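Local atomic coordinates of bartonella effector protein (Bep) substrate of VirB T4SS (PDB entry 4YK1), a protein that is a VirB type IV secretion substrate and probably AMPylates target proteins through a Fic domain, the piece described here being its BID domain. Residues 23-28 and 122-127; 46-51 and 84-89. All coordinates share one frame; numbering follows the deposited sequence. Where two conformers were deposited one is given.

Contact 1. Residues 23-28 and 122-127; sequences EVIEKI and NIRCTI
Val24 lays its CG1 methyl over one face of the Arg124 guanidinium, nearer the rim than the middle, with NH1 3.5 Å away. CG1 gets there because it stands anti to the backbone N (chi1 -177°), and the two side chains cross at about a right angle. Ile28 packs against the aliphatic stem of the same arginine, its CD1 methyl 3.8 Å from Arg124 CG, while Ile25 CD1 approaches the edge of the guanidinium near its plane. The charged end itself is held from outside the two segments: NH2 forms a salt bridge with Glu21 and NH1 donates to the carbonyl of Asn63. Aliphatic contacts extend the interface. Val24 CG1 also meets Ile127 CD1 at 3.9 Å. Ile127 and Lys27 run past each other in opposite directions, with Ile127 CD1 3.5 Å from Lys27 CG, a tight fit for two carbons. Ile28 CG1 meets Ile123 CG2 at 3.8 Å. No hydrogen bond joins the segments, whose axes come within 9.9 Å at 129° between their N-to-C directions. Such steep helix-on-helix packing, apolar apart from one anchored arginine, fixes the short helix 21-30 on the long helix 97-140 of the BID domain, a four-helix bundle topped with a hook.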
# COMPACT_ATOMS: atom_id res chain seq x y z
N GLU A 23 3.02 1.13 15.44
CA GLU A 23 4.08 2.09 15.15
C GLU A 23 4.50 1.99 13.69
O GLU A 23 4.82 3.00 13.05
CB GLU A 23 5.29 1.87 16.06
CG GLU A 23 6.40 2.91 15.83
CD GLU A 23 7.69 2.59 16.57
OE1 GLU A 23 7.64 1.85 17.59
OE2 GLU A 23 8.76 3.08 16.14
N VAL A 24 4.52 0.78 13.17
CA VAL A 24 4.84 0.57 11.77
C VAL A 24 3.76 1.22 10.92
O VAL A 24 4.07 1.98 10.00
CB VAL A 24 4.98 -0.93 11.46
CG1 VAL A 24 5.40 -1.13 10.01
CG2 VAL A 24 5.99 -1.58 12.42
N ILE A 25 2.50 0.95 11.25
CA ILE A 25 1.37 1.48 10.50
C ILE A 25 1.40 3.00 10.53
O ILE A 25 1.17 3.65 9.51
CB ILE A 25 0.03 0.95 11.03
CG1 ILE A 25 -0.11 -0.54 10.74
CG2 ILE A 25 -1.13 1.69 10.39
CD1 ILE A 25 -0.02 -0.86 9.27
N GLU A 26 1.68 3.56 11.70
CA GLU A 26 1.71 5.00 11.86
C GLU A 26 2.77 5.62 10.95
O GLU A 26 2.53 6.65 10.31
CB GLU A 26 1.96 5.39 13.32
N LYS A 27 3.94 4.98 10.89
CA LYS A 27 5.02 5.45 10.01
C LYS A 27 4.64 5.35 8.54
O LYS A 27 4.97 6.23 7.74
CB LYS A 27 6.29 4.66 10.25
CG LYS A 27 7.50 5.15 9.45
CD LYS A 27 8.28 6.21 10.21
CE LYS A 27 9.60 6.53 9.53
NZ LYS A 27 10.41 7.51 10.31
N ILE A 28 3.96 4.27 8.17
CA ILE A 28 3.51 4.12 6.78
C ILE A 28 2.57 5.26 6.43
O ILE A 28 2.78 5.99 5.46
CB ILE A 28 2.85 2.76 6.54
CG1 ILE A 28 3.90 1.65 6.66
CG2 ILE A 28 2.16 2.72 5.16
CD1 ILE A 28 3.33 0.26 6.71
N ASN A 122 9.40 -1.22 1.45
CA ASN A 122 10.63 -0.54 1.83
C ASN A 122 10.53 0.16 3.18
O ASN A 122 11.47 0.16 3.95
CB ASN A 122 11.03 0.46 0.75
CG ASN A 122 11.53 -0.22 -0.50
OD1 ASN A 122 12.17 -1.27 -0.43
ND2 ASN A 122 11.21 0.35 -1.64
N ILE A 123 9.38 0.78 3.45
CA ILE A 123 9.17 1.48 4.72
C ILE A 123 9.24 0.49 5.87
O ILE A 123 9.92 0.72 6.88
CB ILE A 123 7.83 2.22 4.74
CG1 ILE A 123 7.86 3.39 3.76
CG2 ILE A 123 7.53 2.75 6.13
CD1 ILE A 123 6.54 4.08 3.62
N ARG A 124 8.53 -0.62 5.72
CA ARG A 124 8.52 -1.67 6.73
C ARG A 124 9.92 -2.23 6.98
O ARG A 124 10.28 -2.50 8.13
CB ARG A 124 7.55 -2.79 6.32
CG ARG A 124 6.08 -2.31 6.23
CD ARG A 124 5.09 -3.46 6.15
NE ARG A 124 5.17 -4.32 7.33
CZ ARG A 124 4.34 -4.28 8.37
NH1 ARG A 124 3.31 -3.43 8.40
NH2 ARG A 124 4.54 -5.11 9.38
N CYS A 125 10.71 -2.40 5.93
CA CYS A 125 12.06 -2.94 6.07
C CYS A 125 12.97 -1.94 6.77
O CYS A 125 13.73 -2.31 7.66
CB CYS A 125 12.65 -3.31 4.71
SG CYS A 125 12.00 -4.83 4.00
N THR A 126 12.88 -0.68 6.36
CA THR A 126 13.65 0.40 6.98
C THR A 126 13.32 0.53 8.47
O THR A 126 14.23 0.68 9.29
CB THR A 126 13.40 1.74 6.26
OG1 THR A 126 13.86 1.64 4.91
CG2 THR A 126 14.14 2.88 6.95
N ILE A 127 12.04 0.47 8.82
CA ILE A 127 11.63 0.57 10.22
C ILE A 127 12.22 -0.55 11.05
O ILE A 127 12.75 -0.30 12.13
CB ILE A 127 10.10 0.56 10.37
CG1 ILE A 127 9.50 1.82 9.75
CG2 ILE A 127 9.72 0.53 11.84
CD1 ILE A 127 8.01 1.69 9.56

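Contact 2. Residues 46-51 and 84-89; sequences KLIYNN and GRLKGR
Lys87 stretches its side chain across the C-terminal end of helix 32-49 and ends on Asn50. CG is anti to the backbone N (chi1 -152°) and the chain stays extended beyond it, passing the carbonyl of Leu47, whose O lies 3.5 Å from Lys87 CB. At the tip NZ donates to Asn50 OD1 at 3.2 Å, coming from above the amide plane. Lys46 NZ reaches the same oxygen from the opposite face, at 2.7 Å; its chain bends at chi2 (68°) on the way. One amide oxygen thus takes two ammonium groups whose nitrogens stand 4.1 Å apart, and it probably offsets part of their repulsion. Asn50 has positive phi (63°) where the chain leaves the helix, and its CB points toward the loop.

The backbone is pinned beside this: Lys87 N donates to Ile48 O at 2.8 Å, and Leu86 CA makes a CH...O contact with the same oxygen. A water bridges the carbonyls of Tyr49 and Arg85, donating to both. On the buried side, Tyr49 and Leu86 run alongside each other in the same direction, with Leu86 CD1 3.6 Å from Tyr49 CE1. The carbonyl oxygens of Gly84 and Arg85 sit at the ring edge, and Ile48 CG2 lies over the centre of one ring face, also touching Leu86 CG at 4.0 Å. Tyr49 OH is hydrogen-bonded to the carbonyl of Pro80.

Ile48 and Tyr49 both rest on Leu109 of helix 97-140, and Leu86 on Glu103 of that helix. The loop after helix 67-78 is therefore held against both the end of helix 32-49 and the long helix, just before the chain enters strand 90-91.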
# COMPACT_ATOMS: atom_id res chain seq x y z
N LYS A 46 -12.06 7.01 -8.04
CA LYS A 46 -13.24 7.81 -8.33
C LYS A 46 -13.52 7.83 -9.84
O LYS A 46 -14.66 7.64 -10.28
CB LYS A 46 -13.06 9.23 -7.78
CG LYS A 46 -14.05 10.26 -8.33
CD LYS A 46 -15.46 9.98 -7.85
CE LYS A 46 -16.43 11.05 -8.35
NZ LYS A 46 -17.83 10.67 -8.07
N LEU A 47 -12.47 8.03 -10.63
CA LEU A 47 -12.59 8.03 -12.09
C LEU A 47 -13.11 6.73 -12.67
O LEU A 47 -13.90 6.72 -13.63
CB LEU A 47 -11.24 8.34 -12.74
CG LEU A 47 -10.82 9.81 -12.67
CD1 LEU A 47 -9.43 9.98 -13.26
CD2 LEU A 47 -11.85 10.67 -13.41
N ILE A 48 -12.64 5.62 -12.11
CA ILE A 48 -12.90 4.32 -12.70
C ILE A 48 -14.20 3.72 -12.17
O ILE A 48 -15.00 3.19 -12.93
CB ILE A 48 -11.73 3.35 -12.43
CG1 ILE A 48 -10.43 3.88 -13.04
CG2 ILE A 48 -12.04 1.96 -13.01
CD1 ILE A 48 -9.20 3.23 -12.45
N TYR A 49 -14.40 3.81 -10.85
CA TYR A 49 -15.44 3.06 -10.18
C TYR A 49 -16.48 3.97 -9.53
O TYR A 49 -17.43 3.47 -8.92
CB TYR A 49 -14.83 2.14 -9.11
CG TYR A 49 -13.88 1.10 -9.66
CD1 TYR A 49 -14.35 0.04 -10.42
CD2 TYR A 49 -12.52 1.18 -9.41
CE1 TYR A 49 -13.49 -0.91 -10.93
CE2 TYR A 49 -11.64 0.23 -9.91
CZ TYR A 49 -12.14 -0.81 -10.67
OH TYR A 49 -11.29 -1.76 -11.18
N ASN A 50 -16.28 5.29 -9.63
CA ASN A 50 -17.16 6.29 -9.05
C ASN A 50 -17.16 6.15 -7.54
O ASN A 50 -18.14 6.49 -6.87
CB ASN A 50 -18.60 6.19 -9.60
CG ASN A 50 -19.37 7.49 -9.45
OD1 ASN A 50 -18.78 8.57 -9.51
ND2 ASN A 50 -20.67 7.39 -9.24
N ASN A 51 -16.06 5.65 -6.99
CA ASN A 51 -15.98 5.48 -5.56
C ASN A 51 -14.53 5.56 -5.10
O ASN A 51 -13.77 4.61 -5.27
CB ASN A 51 -16.62 4.16 -5.14
CG ASN A 51 -16.54 3.92 -3.65
OD1 ASN A 51 -16.11 4.79 -2.90
ND2 ASN A 51 -16.97 2.75 -3.21
N GLY A 84 -15.64 -3.65 -9.37
CA GLY A 84 -16.98 -3.10 -9.40
C GLY A 84 -17.22 -2.63 -10.81
O GLY A 84 -16.34 -2.73 -11.66
N ARG A 85 -18.41 -2.12 -11.05
CA ARG A 85 -18.79 -1.57 -12.34
C ARG A 85 -17.97 -0.34 -12.70
O ARG A 85 -17.75 0.55 -11.87
CB ARG A 85 -20.29 -1.23 -12.31
CG ARG A 85 -20.86 -0.68 -13.58
CD ARG A 85 -22.37 -0.58 -13.42
NE ARG A 85 -22.97 0.39 -14.33
CZ ARG A 85 -24.15 0.23 -14.90
NH1 ARG A 85 -24.87 -0.86 -14.66
NH2 ARG A 85 -24.62 1.17 -15.72
N LEU A 86 -17.52 -0.31 -13.95
CA LEU A 86 -16.73 0.80 -14.49
C LEU A 86 -17.60 1.95 -14.91
O LEU A 86 -18.72 1.75 -15.38
CB LEU A 86 -15.89 0.34 -15.69
CG LEU A 86 -14.48 -0.16 -15.43
CD1 LEU A 86 -14.49 -1.27 -14.41
CD2 LEU A 86 -13.83 -0.60 -16.74
N LYS A 87 -17.08 3.17 -14.78
CA LYS A 87 -17.81 4.37 -15.14
C LYS A 87 -17.85 4.49 -16.67
O LYS A 87 -16.86 4.19 -17.35
CB LYS A 87 -17.14 5.58 -14.50
CG LYS A 87 -18.04 6.75 -14.19
CD LYS A 87 -17.35 7.62 -13.14
CE LYS A 87 -17.99 8.98 -13.03
NZ LYS A 87 -17.21 9.79 -12.05
N GLY A 88 -18.98 4.94 -17.21
CA GLY A 88 -19.13 5.08 -18.65
C GLY A 88 -20.15 4.11 -19.20
O GLY A 88 -20.31 3.01 -18.68
N ARG A 89 -20.85 4.50 -20.25
CA ARG A 89 -21.91 3.64 -20.76
C ARG A 89 -21.40 2.57 -21.71
O ARG A 89 -20.42 2.73 -22.44
CB ARG A 89 -22.98 4.49 -21.44
CG ARG A 89 -23.67 5.43 -20.47
CD ARG A 89 -24.58 6.41 -21.20
NE ARG A 89 -25.70 5.76 -21.89
CZ ARG A 89 -25.89 5.79 -23.21
NH1 ARG A 89 -25.02 6.39 -24.01
NH2 ARG A 89 -26.95 5.19 -23.74
O HOH W 1 -18.24 0.79 -9.32

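How the contacts relate
From the N terminus the chain enters helix 21-30, where the first half of contact 1 lies, and then helix 32-49, whose end carries the first half of contact 2. Helices 56-64 and 67-78 follow before the loop 84-89 returns to that end and closes contact 2. The strands 90-91 and 94-95 then lead into helix 97-140, and only at 122-127 does contact 1 close its much longer loop, which encloses the whole of contact 2. Their centres are 32 Å apart, on opposite sides of the chain's centre. Contact 1 joins the short N-terminal helix to the long one; contact 2 ties the loop between helix 67-78 and strand 90-91 to the C-terminal end of helix 32-49.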